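PDB 5K34: ankyrin-repeat protein B from Legionella pneumophila, which probably acts as an F-box effector that exploits the host ubiquitin-proteasome system, its ankyrin domain, the part described here, being a likely protein-binding module. Local coordinates for residues W11-R19 / H43-A51; P82-L90 / I103-Q111. All blocks are in the same frame, centred on the assembly; numbering follows the deposited sequence.

Interaction 1: residues W11-R19 / H43-A51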
ATOM      1  N   TRP A  11       8.334  -9.550  -6.520  1.00  9.35           N
ATOM      2  CA  TRP A  11       8.069  -8.428  -5.602  1.00  8.85           C
ATOM      3  C   TRP A  11       8.147  -7.086  -6.351  1.00  7.72           C
ATOM      4  O   TRP A  11       7.293  -6.215  -6.152  1.00  7.70           O
ATOM      5  CB  TRP A  11       9.056  -8.430  -4.433  1.00  8.98           C
ATOM      6  CG  TRP A  11       8.783  -7.323  -3.454  1.00  8.78           C
ATOM      7  CD1 TRP A  11       9.268  -6.042  -3.493  1.00  8.90           C
ATOM      8  CD2 TRP A  11       7.928  -7.402  -2.325  1.00  8.95           C
ATOM      9  NE1 TRP A  11       8.757  -5.324  -2.436  1.00  8.86           N
ATOM     10  CE2 TRP A  11       7.950  -6.135  -1.685  1.00  8.80           C
ATOM     11  CE3 TRP A  11       7.149  -8.428  -1.764  1.00  9.48           C
ATOM     12  CZ2 TRP A  11       7.226  -5.877  -0.524  1.00  9.73           C
ATOM     13  CZ3 TRP A  11       6.411  -8.149  -0.607  1.00 11.17           C
ATOM     14  CH2 TRP A  11       6.474  -6.903   0.004  1.00 10.77           C
ATOM     15  N   GLY A  12       9.187  -6.900  -7.166  1.00  7.96           N
ATOM     16  CA  GLY A  12       9.278  -5.641  -7.914  1.00  8.04           C
ATOM     17  C   GLY A  12       8.102  -5.426  -8.836  1.00  7.88           C
ATOM     18  O   GLY A  12       7.567  -4.312  -8.920  1.00  7.73           O
ATOM     19  N   ASN A  13       7.658  -6.495  -9.504  1.00  7.94           N
ATOM     20  CA  ASN A  13       6.492  -6.389 -10.382  1.00  7.72           C
ATOM     21  C   ASN A  13       5.217  -6.117  -9.576  1.00  7.17           C
ATOM     22  O   ASN A  13       4.311  -5.412 -10.052  1.00  7.96           O
ATOM     23  CB  ASN A  13       6.333  -7.689 -11.186  1.00  8.55           C
ATOM     24  CG  ASN A  13       7.351  -7.812 -12.271  1.00  9.71           C
ATOM     25  OD1 ASN A  13       8.020  -6.851 -12.652  1.00 11.05           O
ATOM     26  ND2 ASN A  13       7.476  -9.017 -12.817  1.00 11.03           N
ATOM     27  N   LEU A  14       5.138  -6.670  -8.360  1.00  7.02           N
ATOM     28  CA  LEU A  14       4.006  -6.427  -7.437  1.00  7.28           C
ATOM     29  C   LEU A  14       3.936  -4.966  -7.042  1.00  7.04           C
ATOM     30  O   LEU A  14       2.859  -4.366  -6.998  1.00  7.32           O
ATOM     31  CB  LEU A  14       4.187  -7.297  -6.217  1.00  8.24           C
ATOM     32  CG  LEU A  14       3.240  -7.123  -5.050  1.00  8.84           C
ATOM     33  CD1 LEU A  14       1.804  -7.415  -5.463  1.00 10.12           C
ATOM     34  CD2 LEU A  14       3.688  -8.019  -3.903  1.00  9.79           C
ATOM     35  N   MET A  15       5.051  -4.334  -6.676  1.00  7.37           N
ATOM     36  CA  MET A  15       5.109  -2.907  -6.364  1.00  6.98           C
ATOM     37  C   MET A  15       4.599  -2.086  -7.547  1.00  6.44           C
ATOM     38  O   MET A  15       3.797  -1.146  -7.359  1.00  7.19           O
ATOM     39  CB  MET A  15       6.528  -2.505  -6.005  1.00  9.11           C
ATOM     40  CG  MET A  15       6.993  -3.106  -4.675  1.00  9.74           C
ATOM     41  SD  MET A  15       6.133  -2.515  -3.221  1.00  9.69           S
ATOM     42  CE  MET A  15       6.879  -0.872  -3.071  1.00 11.28           C
ATOM     43  N   VAL A  16       5.049  -2.369  -8.786  1.00  6.48           N
ATOM     44  CA  VAL A  16       4.555  -1.633  -9.947  1.00  6.79           C
ATOM     45  C   VAL A  16       3.054  -1.851 -10.196  1.00  6.69           C
ATOM     46  O   VAL A  16       2.314  -0.894 -10.490  1.00  7.08           O
ATOM     47  CB  VAL A  16       5.388  -1.982 -11.189  1.00  7.40           C
ATOM     48  CG1 VAL A  16       4.755  -1.398 -12.454  1.00  8.23           C
ATOM     49  CG2 VAL A  16       6.799  -1.444 -11.017  1.00  8.20           C
ATOM     50  N   ALA A  17       2.613  -3.102 -10.087  1.00  6.85           N
ATOM     51  CA  ALA A  17       1.202  -3.395 -10.319  1.00  6.72           C
ATOM     52  C   ALA A  17       0.363  -2.651  -9.298  1.00  6.35           C
ATOM     53  O   ALA A  17      -0.671  -2.067  -9.642  1.00  6.97           O
ATOM     54  CB  ALA A  17       0.958  -4.891 -10.222  1.00  8.07           C
ATOM     55  N   ALA A  18       0.766  -2.667  -8.024  1.00  6.45           N
ATOM     56  CA  ALA A  18      -0.006  -1.967  -7.004  1.00  6.28           C
ATOM     57  C   ALA A  18      -0.000  -0.460  -7.237  1.00  6.30           C
ATOM     58  O   ALA A  18      -1.065   0.179  -7.177  1.00  6.72           O
ATOM     59  CB  ALA A  18       0.536  -2.288  -5.637  1.00  6.80           C
ATOM     60  N   ARG A  19       1.157   0.128  -7.566  1.00  6.59           N
ATOM     61  CA  ARG A  19       1.227   1.575  -7.804  1.00  6.99           C
ATOM     62  C   ARG A  19       0.374   2.000  -8.982  1.00  7.06           C
ATOM     63  O   ARG A  19      -0.141   3.136  -8.997  1.00  8.34           O
ATOM     64  CB  ARG A  19       2.701   1.924  -8.055  1.00  6.92           C
ATOM     65  CG  ARG A  19       2.945   3.455  -7.995  1.00  7.31           C
ATOM     66  CD  ARG A  19       4.419   3.813  -8.215  1.00  7.85           C
ATOM     67  NE  ARG A  19       5.301   3.316  -7.182  1.00  8.02           N
ATOM     68  CZ  ARG A  19       6.197   2.326  -7.349  1.00  7.91           C
ATOM     69  NH1 ARG A  19       6.313   1.635  -8.473  1.00  8.47           N
ATOM     70  NH2 ARG A  19       6.962   1.977  -6.304  1.00  8.90           N
ATOM     71  N   HIS A  43      14.093  -4.541   0.259  1.00  8.87           N
ATOM     72  CA  HIS A  43      12.888  -3.894  -0.306  1.00  8.68           C
ATOM     73  C   HIS A  43      12.588  -2.544   0.349  1.00  8.62           C
ATOM     74  O   HIS A  43      11.457  -2.037   0.218  1.00  8.45           O
ATOM     75  CB  HIS A  43      11.731  -4.863  -0.210  1.00  9.37           C
ATOM     76  CG  HIS A  43      11.918  -6.082  -1.045  1.00  9.79           C
ATOM     77  ND1 HIS A  43      12.204  -6.021  -2.401  1.00  9.86           N
ATOM     78  CD2 HIS A  43      11.886  -7.405  -0.724  1.00 11.31           C
ATOM     79  CE1 HIS A  43      12.320  -7.249  -2.879  1.00 11.48           C
ATOM     80  NE2 HIS A  43      12.121  -8.102  -1.889  1.00 12.20           N
ATOM     81  N   LEU A  44      13.594  -1.945   1.009  1.00  8.87           N
ATOM     82  CA  LEU A  44      13.498  -0.625   1.602  1.00  9.14           C
ATOM     83  C   LEU A  44      12.401  -0.543   2.689  1.00  7.76           C
ATOM     84  O   LEU A  44      11.915   0.557   2.980  1.00  8.32           O
ATOM     85  CB  LEU A  44      13.311   0.496   0.560  1.00 10.17           C
ATOM     86  CG  LEU A  44      14.301   0.502  -0.613  1.00 13.93           C
ATOM     87  CD1 LEU A  44      14.008   1.669  -1.561  1.00 15.01           C
ATOM     88  CD2 LEU A  44      15.789   0.311  -0.267  1.00 17.92           C
ATOM     89  N   ASN A  45      12.006  -1.715   3.219  1.00  7.72           N
ATOM     90  CA  ASN A  45      10.903  -1.792   4.179  1.00  8.27           C
ATOM     91  C   ASN A  45       9.573  -1.230   3.642  1.00  7.74           C
ATOM     92  O   ASN A  45       8.695  -0.858   4.414  1.00  8.12           O
ATOM     93  CB  ASN A  45      11.273  -1.166   5.541  1.00  9.28           C
ATOM     94  CG  ASN A  45      12.109  -2.101   6.368  1.00 10.80           C
ATOM     95  OD1 ASN A  45      13.113  -1.613   7.021  1.00 15.56           O
ATOM     96  ND2 ASN A  45      11.773  -3.317   6.415  1.00  9.66           N
ATOM     97  N   ARG A  46       9.429  -1.248   2.316  1.00  7.24           N
ATOM     98  CA  ARG A  46       8.159  -0.844   1.707  1.00  7.33           C
ATOM     99  C   ARG A  46       7.258  -2.043   1.477  1.00  7.43           C
ATOM    100  O   ARG A  46       7.698  -3.199   1.455  1.00  8.48           O
ATOM    101  CB  ARG A  46       8.414  -0.130   0.353  1.00  7.72           C
ATOM    102  CG  ARG A  46       9.512   0.933   0.394  1.00  8.29           C
ATOM    103  CD  ARG A  46       9.456   1.841  -0.816  1.00  8.27           C
ATOM    104  NE  ARG A  46       8.496   2.914  -0.585  1.00  8.17           N
ATOM    105  CZ  ARG A  46       7.732   3.458  -1.525  1.00  8.29           C
ATOM    106  NH1 ARG A  46       6.880   4.427  -1.196  1.00  8.77           N
ATOM    107  NH2 ARG A  46       7.775   3.024  -2.791  1.00  8.57           N
ATOM    108  N   THR A  47       5.959  -1.769   1.269  1.00  7.44           N
ATOM    109  CA  THR A  47       5.014  -2.829   0.881  1.00  7.07           C
ATOM    110  C   THR A  47       4.201  -2.328  -0.311  1.00  6.85           C
ATOM    111  O   THR A  47       4.204  -1.126  -0.604  1.00  7.47           O
ATOM    112  CB  THR A  47       4.004  -3.117   2.017  1.00  8.01           C
ATOM    113  OG1 THR A  47       3.170  -1.972   2.217  1.00  8.42           O
ATOM    114  CG2 THR A  47       4.720  -3.526   3.325  1.00  8.63           C
ATOM    115  N   PRO A  48       3.437  -3.219  -0.960  1.00  6.90           N
ATOM    116  CA  PRO A  48       2.563  -2.783  -2.032  1.00  7.28           C
ATOM    117  C   PRO A  48       1.426  -1.916  -1.536  1.00  6.99           C
ATOM    118  O   PRO A  48       0.785  -1.232  -2.344  1.00  7.12           O
ATOM    119  CB  PRO A  48       2.052  -4.089  -2.661  1.00  8.69           C
ATOM    120  CG  PRO A  48       2.273  -5.129  -1.618  1.00  9.52           C
ATOM    121  CD  PRO A  48       3.562  -4.688  -0.907  1.00  7.96           C
ATOM    122  N   LEU A  49       1.122  -1.912  -0.229  1.00  7.17           N
ATOM    123  CA  LEU A  49       0.133  -0.953   0.291  1.00  7.21           C
ATOM    124  C   LEU A  49       0.668   0.463   0.144  1.00  7.25           C
ATOM    125  O   LEU A  49      -0.057   1.348  -0.324  1.00  7.31           O
ATOM    126  CB  LEU A  49      -0.203  -1.284   1.742  1.00  7.80           C
ATOM    127  CG  LEU A  49      -1.175  -0.327   2.442  1.00  7.64           C
ATOM    128  CD1 LEU A  49      -2.513  -0.214   1.678  1.00  8.59           C
ATOM    129  CD2 LEU A  49      -1.421  -0.770   3.882  1.00  8.37           C
ATOM    130  N   LEU A  50       1.947   0.713   0.495  1.00  7.76           N
ATOM    131  CA  LEU A  50       2.570   2.007   0.241  1.00  8.49           C
ATOM    132  C   LEU A  50       2.606   2.356  -1.201  1.00  7.98           C
ATOM    133  O   LEU A  50       2.362   3.500  -1.608  1.00  8.83           O
ATOM    134  CB  LEU A  50       3.997   2.084   0.771  1.00 11.54           C
ATOM    135  CG  LEU A  50       4.272   2.327   2.217  1.00 13.01           C
ATOM    136  CD1 LEU A  50       5.786   2.571   2.392  1.00 12.49           C
ATOM    137  CD2 LEU A  50       3.497   3.579   2.737  1.00 12.76           C
ATOM    138  N   ALA A  51       2.965   1.379  -2.051  1.00  7.67           N
ATOM    139  CA  ALA A  51       3.021   1.598  -3.492  1.00  7.24           C
ATOM    140  C   ALA A  51       1.663   2.041  -4.022  1.00  6.83           C
ATOM    141  O   ALA A  51       1.577   2.999  -4.806  1.00  7.39           O
ATOM    142  CB  ALA A  51       3.498   0.352  -4.207  1.00  8.05           C
TER

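Interaction 2: residues P82-L90 / I103-Q111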
ATOM      1  N   PRO A  82       1.948   3.709   5.944  1.00  7.14           N
ATOM      2  CA  PRO A  82       0.724   3.930   5.177  1.00  6.96           C
ATOM      3  C   PRO A  82      -0.068   5.137   5.667  1.00  6.58           C
ATOM      4  O   PRO A  82      -0.470   5.971   4.864  1.00  7.15           O
ATOM      5  CB  PRO A  82      -0.023   2.579   5.361  1.00  7.22           C
ATOM      6  CG  PRO A  82       1.107   1.581   5.432  1.00  7.41           C
ATOM      7  CD  PRO A  82       2.166   2.266   6.255  1.00  7.67           C
ATOM      8  N   ILE A  83      -0.267   5.229   6.984  1.00  6.89           N
ATOM      9  CA  ILE A  83      -0.998   6.386   7.514  1.00  7.04           C
ATOM     10  C   ILE A  83      -0.271   7.693   7.272  1.00  7.25           C
ATOM     11  O   ILE A  83      -0.901   8.675   6.868  1.00  7.63           O
ATOM     12  CB  ILE A  83      -1.328   6.217   9.018  1.00  7.96           C
ATOM     13  CG1 ILE A  83      -2.414   5.156   9.179  1.00  8.20           C
ATOM     14  CG2 ILE A  83      -1.832   7.547   9.599  1.00  8.96           C
ATOM     15  CD1 ILE A  83      -2.473   4.626  10.604  1.00  8.77           C
ATOM     16  N   SER A  84       1.040   7.756   7.574  1.00  7.43           N
ATOM     17  CA  SER A  84       1.699   9.059   7.447  1.00  7.95           C
ATOM     18  C   SER A  84       1.807   9.494   5.997  1.00  7.93           C
ATOM     19  O   SER A  84       1.713  10.677   5.691  1.00  8.65           O
ATOM     20  CB  SER A  84       3.059   9.070   8.168  1.00  8.58           C
ATOM     21  OG  SER A  84       4.067   8.385   7.423  1.00  8.78           O
ATOM     22  N   LEU A  85       1.944   8.545   5.063  1.00  7.66           N
ATOM     23  CA  LEU A  85       2.001   8.889   3.645  1.00  7.63           C
ATOM     24  C   LEU A  85       0.640   9.428   3.180  1.00  7.28           C
ATOM     25  O   LEU A  85       0.579  10.423   2.447  1.00  7.90           O
ATOM     26  CB  LEU A  85       2.424   7.659   2.836  1.00  8.77           C
ATOM     27  CG  LEU A  85       2.717   7.925   1.360  1.00 11.24           C
ATOM     28  CD1 LEU A  85       3.904   8.906   1.217  1.00 14.98           C
ATOM     29  CD2 LEU A  85       2.987   6.618   0.646  1.00 11.89           C
ATOM     30  N   LEU A  86      -0.441   8.786   3.613  1.00  7.33           N
ATOM     31  CA  LEU A  86      -1.805   9.294   3.332  1.00  7.49           C
ATOM     32  C   LEU A  86      -1.970  10.700   3.894  1.00  7.88           C
ATOM     33  O   LEU A  86      -2.535  11.576   3.232  1.00  7.87           O
ATOM     34  CB  LEU A  86      -2.854   8.334   3.890  1.00  7.30           C
ATOM     35  CG  LEU A  86      -3.056   7.056   3.075  1.00  7.59           C
ATOM     36  CD1 LEU A  86      -3.753   6.021   3.970  1.00  8.30           C
ATOM     37  CD2 LEU A  86      -3.858   7.337   1.811  1.00  7.83           C
ATOM     38  N   LYS A  87      -1.506  10.899   5.125  1.00  8.03           N
ATOM     39  CA  LYS A  87      -1.623  12.226   5.750  1.00  8.82           C
ATOM     40  C   LYS A  87      -0.849  13.266   4.958  1.00  8.73           C
ATOM     41  O   LYS A  87      -1.328  14.398   4.826  1.00  9.90           O
ATOM     42  CB  LYS A  87      -1.144  12.170   7.194  1.00  8.87           C
ATOM     43  CG  LYS A  87      -2.184  11.574   8.143  1.00  9.85           C
ATOM     44  CD  LYS A  87      -1.614  11.558   9.566  1.00 11.24           C
ATOM     45  CE  LYS A  87      -2.627  11.054  10.572  1.00 13.51           C
ATOM     46  NZ  LYS A  87      -3.490  12.177  11.055  1.00 18.59           N
ATOM     47  N   LYS A  88       0.329  12.916   4.454  1.00  9.42           N
ATOM     48  CA  LYS A  88       1.051  13.857   3.588  0.50 10.07           C
ATOM     49  C   LYS A  88       0.286  14.278   2.300  1.00 10.29           C
ATOM     50  O   LYS A  88       0.259  15.434   1.865  1.00 11.53           O
ATOM     51  CB  LYS A  88       2.396  13.287   3.205  0.50 12.16           C
ATOM     52  CG  LYS A  88       3.434  13.342   4.302  0.50 17.47           C
ATOM     53  CD  LYS A  88       4.826  12.939   3.801  0.50 24.10           C
ATOM     54  CE  LYS A  88       5.267  13.855   2.673  0.50 28.17           C
ATOM     55  NZ  LYS A  88       6.770  13.910   2.629  0.50 33.22           N
ATOM     56  N   GLN A  89      -0.370  13.279   1.686  1.00  9.57           N
ATOM     57  CA  GLN A  89      -1.208  13.490   0.526  1.00  9.19           C
ATOM     58  C   GLN A  89      -2.388  14.411   0.889  1.00  9.51           C
ATOM     59  O   GLN A  89      -2.698  15.337   0.142  1.00 10.52           O
ATOM     60  CB  GLN A  89      -1.739  12.156  -0.020  1.00  9.03           C
ATOM     61  CG  GLN A  89      -0.655  11.297  -0.650  1.00  9.05           C
ATOM     62  CD  GLN A  89      -1.261  10.081  -1.340  1.00  9.26           C
ATOM     63  OE1 GLN A  89      -2.336   9.602  -0.955  1.00  9.36           O
ATOM     64  NE2 GLN A  89      -0.571   9.571  -2.342  1.00  9.86           N
ATOM     65  N   LEU A  90      -3.026  14.138   2.009  1.00  9.58           N
ATOM     66  CA  LEU A  90      -4.188  14.932   2.435  1.00 10.75           C
ATOM     67  C   LEU A  90      -3.798  16.382   2.642  1.00 12.44           C
ATOM     68  O   LEU A  90      -4.639  17.267   2.359  1.00 14.09           O
ATOM     69  CB  LEU A  90      -4.731  14.370   3.733  1.00 11.66           C
ATOM     70  CG  LEU A  90      -6.065  14.930   4.236  1.00 13.66           C
ATOM     71  CD1 LEU A  90      -7.190  14.627   3.246  1.00 15.81           C
ATOM     72  CD2 LEU A  90      -6.391  14.336   5.610  1.00 14.72           C
ATOM     73  N   ILE A 103      -8.692   9.480   0.632  1.00  8.26           N
ATOM     74  CA  ILE A 103      -7.555   9.466   1.533  1.00  8.37           C
ATOM     75  C   ILE A 103      -8.039   9.499   2.980  1.00  8.50           C
ATOM     76  O   ILE A 103      -7.595   8.692   3.823  1.00  8.50           O
ATOM     77  CB  ILE A 103      -6.628  10.666   1.217  1.00  8.53           C
ATOM     78  CG1 ILE A 103      -5.932  10.448  -0.100  1.00  9.11           C
ATOM     79  CG2 ILE A 103      -5.621  10.868   2.343  1.00  9.20           C
ATOM     80  CD1 ILE A 103      -5.376  11.754  -0.722  1.00 10.09           C
ATOM     81  N   ARG A 104      -8.970  10.392   3.254  1.00  9.18           N
ATOM     82  CA  ARG A 104      -9.512  10.504   4.567  1.00  9.66           C
ATOM     83  C   ARG A 104     -10.172   9.213   5.044  1.00  8.80           C
ATOM     84  O   ARG A 104     -10.028   8.788   6.207  1.00  9.49           O
ATOM     85  CB  ARG A 104     -10.500  11.685   4.583  1.00 13.36           C
ATOM     86  CG  ARG A 104      -9.892  13.046   4.866  1.00 21.13           C
ATOM     87  CD  ARG A 104     -10.918  14.192   5.184  1.00 29.35           C
ATOM     88  NE  ARG A 104     -10.214  15.495   5.361  1.00 36.33           N
ATOM     89  CZ  ARG A 104     -10.014  16.429   4.421  1.00 38.64           C
ATOM     90  NH1 ARG A 104     -10.497  16.272   3.201  1.00 45.19           N
ATOM     91  NH2 ARG A 104      -9.337  17.551   4.713  1.00 39.19           N
ATOM     92  N   ALA A 105     -10.924   8.571   4.156  1.00  8.47           N
ATOM     93  CA  ALA A 105     -11.595   7.314   4.500  1.00  8.41           C
ATOM     94  C   ALA A 105     -10.568   6.208   4.821  1.00  7.53           C
ATOM     95  O   ALA A 105     -10.801   5.415   5.755  1.00  8.28           O
ATOM     96  CB  ALA A 105     -12.504   6.891   3.362  1.00  9.50           C
ATOM     97  N   LEU A 106      -9.471   6.157   4.074  1.00  7.16           N
ATOM     98  CA  LEU A 106      -8.419   5.167   4.353  1.00  7.79           C
ATOM     99  C   LEU A 106      -7.706   5.485   5.680  1.00  7.12           C
ATOM    100  O   LEU A 106      -7.466   4.529   6.445  1.00  7.77           O
ATOM    101  CB  LEU A 106      -7.417   5.106   3.195  1.00  8.46           C
ATOM    102  CG  LEU A 106      -7.836   4.332   1.987  1.00  9.89           C
ATOM    103  CD1 LEU A 106      -7.053   4.694   0.748  1.00 11.42           C
ATOM    104  CD2 LEU A 106      -7.712   2.823   2.246  1.00 12.74           C
ATOM    105  N   ILE A 107      -7.403   6.733   5.951  1.00  7.06           N
ATOM    106  CA  ILE A 107      -6.813   7.093   7.243  1.00  7.51           C
ATOM    107  C   ILE A 107      -7.712   6.665   8.375  1.00  7.67           C
ATOM    108  O   ILE A 107      -7.280   6.050   9.351  1.00  8.03           O
ATOM    109  CB  ILE A 107      -6.502   8.591   7.340  1.00  7.79           C
ATOM    110  CG1 ILE A 107      -5.408   8.981   6.330  1.00  8.75           C
ATOM    111  CG2 ILE A 107      -6.087   8.954   8.767  1.00  8.33           C
ATOM    112  CD1 ILE A 107      -5.309  10.459   6.095  1.00  8.80           C
ATOM    113  N   ARG A 108      -8.998   6.958   8.234  1.00  8.03           N
ATOM    114  CA  ARG A 108      -9.956   6.633   9.265  1.00  9.01           C
ATOM    115  C   ARG A 108     -10.042   5.168   9.504  1.00  8.18           C
ATOM    116  O   ARG A 108     -10.016   4.671  10.655  1.00  8.89           O
ATOM    117  CB  ARG A 108     -11.320   7.252   8.887  1.00 10.93           C
ATOM    118  CG  ARG A 108     -12.374   7.000   9.967  1.00 13.58           C
ATOM    119  CD  ARG A 108     -13.789   7.296   9.489  1.00 17.43           C
ATOM    120  NE  ARG A 108     -14.152   6.362   8.406  1.00 21.78           N
ATOM    121  CZ  ARG A 108     -14.320   5.025   8.501  1.00 29.50           C
ATOM    122  NH1 ARG A 108     -14.229   4.320   9.656  1.00 25.74           N
ATOM    123  NH2 ARG A 108     -14.601   4.348   7.379  1.00 40.14           N
ATOM    124  N   GLY A 109     -10.137   4.388   8.433  1.00  8.21           N
ATOM    125  CA  GLY A 109     -10.196   2.974   8.584  1.00  7.84           C
ATOM    126  C   GLY A 109      -8.940   2.426   9.257  1.00  8.11           C
ATOM    127  O   GLY A 109      -9.021   1.590  10.173  1.00  9.31           O
ATOM    128  N   MET A 110      -7.765   2.872   8.839  1.00  7.37           N
ATOM    129  CA  MET A 110      -6.542   2.376   9.415  1.00  7.47           C
ATOM    130  C   MET A 110      -6.380   2.772  10.881  1.00  7.16           C
ATOM    131  O   MET A 110      -5.920   1.926  11.662  1.00  8.02           O
ATOM    132  CB  MET A 110      -5.344   2.874   8.628  1.00  9.00           C
ATOM    133  CG  MET A 110      -5.263   2.229   7.224  1.00  9.77           C
ATOM    134  SD  MET A 110      -3.863   2.877   6.282  1.00 10.80           S
ATOM    135  CE  MET A 110      -4.162   2.100   4.709  1.00 11.68           C
ATOM    136  N   GLN A 111      -6.740   3.995  11.252  1.00  7.16           N
ATOM    137  CA  GLN A 111      -6.556   4.423  12.635  1.00  6.94           C
ATOM    138  C   GLN A 111      -7.611   3.841  13.563  1.00  7.00           C
ATOM    139  O   GLN A 111      -7.344   3.593  14.742  1.00  7.65           O
ATOM    140  CB  GLN A 111      -6.579   5.931  12.720  1.00  6.90           C
ATOM    141  CG  GLN A 111      -5.383   6.597  12.071  1.00  6.98           C
ATOM    142  CD  GLN A 111      -5.279   8.056  12.435  1.00  7.65           C
ATOM    143  OE1 GLN A 111      -6.251   8.781  12.361  1.00  8.31           O
ATOM    144  NE2 GLN A 111      -4.094   8.496  12.868  1.00  8.24           N
TER
HETATM  145  O   HOH W   1      -5.957  11.552  12.136  1.00 14.61           O

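Interaction 1: residues W11-R19 / H43-A51
In the ankyrin fold, helix 5-19 packs through Trp11 on the turn His43-Arg46 and on the TPLH-like start (Thr47-Pro48-Leu49-Leu50) of helix 48-54. The five-membered ring of Trp11 and the imidazole of His43 form a tilted face-to-face stack, centroids 3.7 Å apart and planes at 29°; Trp11 CD1 comes to 3.1 Å from His43 ND1, their closest approach. With CG anti to the backbone nitrogen (chi1 -178°), the indole reaches across to the turn, and Arg46 O lies at its edge, in plane, 3.4 Å from Trp11 CZ2. The ring of Pro48 is the knob in a hole made by Trp11, Leu14, Met15 and Ala18; its CD lies 3.8 Å from Trp11 CH2, its CG 3.9 Å from Leu14 CD2. Met15, doubly bent, lays its SD against the Thr47-Pro48 peptide, 3.5 Å from Thr47 C, while its CE touches Ala51 CB. Thr47 OG1 caps the helix through weak bonds from Leu49 N and Leu50 N. The nearly coplanar guanidinium groups of Arg19 and Arg46 come within 3.8 Å, NH2 to NH2; Glu54 salt-bridges both, Asp76 Arg46 as well. The two carboxylates probably offset the like charges, so that the contact can rest on apolar packing and the Trp11-His43 stack.

Interaction 2: residues P82-L90 / I103-Q111
Leu86 fits as a knob into a hole formed by Ile103, Leu106, Ile107 and Met110, joining two roughly antiparallel helices of the ankyrin domain, 82-91 and 97-112; the axes of segments 82-90 and 103-111 approach to 9.5 Å at 152°. Its CB lies against Ile107 CG1, 3.6 Å away. CG stands anti to the carbonyl carbon (chi1 -76°), and from it the branches part: CD1 comes 3.9 Å from Leu106 CB and touches Met110 SD, whereas CD2 faces Ile103 CG2. Ile83 runs past Met110 in the opposite direction, its CG1 near Met110 CB and its CD1 near CG of Gln111. Toward the other end, Ile103 CD1 rests on Gln89 CB at 3.7 Å. Gln89 OE1 is hydrogen-bonded to Tyr58 OH and NE2 to Ile53 O, which satisfies a buried amide beside apolar neighbours. Leu90 CD1 sits over the centre of the Arg104 guanidinium, 3.5 Å above its plane, so a methyl covers one face of the charged group. At the exposed margin Lys87 and Gln111 approach from opposite directions, and a water accepts from Lys87 NZ at 2.8 Å and donates to Gln111 OE1 at 2.8 Å.

In the fold
Interaction 1 and interaction 2 follow each other along the chain and lie on opposite sides of its centre, with their own centres about 17 Å apart. Helix 48-54 connects them: Pro48 and Ala51 serve interaction 1, whereas Leu49 and Leu50 turn to helix 82-91. Leu50 CD2 lies 3.6 Å from Pro82 N and 3.7 Å from Leu85 CD2. Leu49 CD2 approaches Pro82 CG at 3.8 Å and reaches Met110 CE at 4.1 Å, touching both helices of interaction 2. Through these leucines the two contacts meet, consistent with one apolar core running through the stacked helices of the ankyrin domain. Helix 58-67 borders both, through Leu64 on Pro48 and Trp65 on Met110.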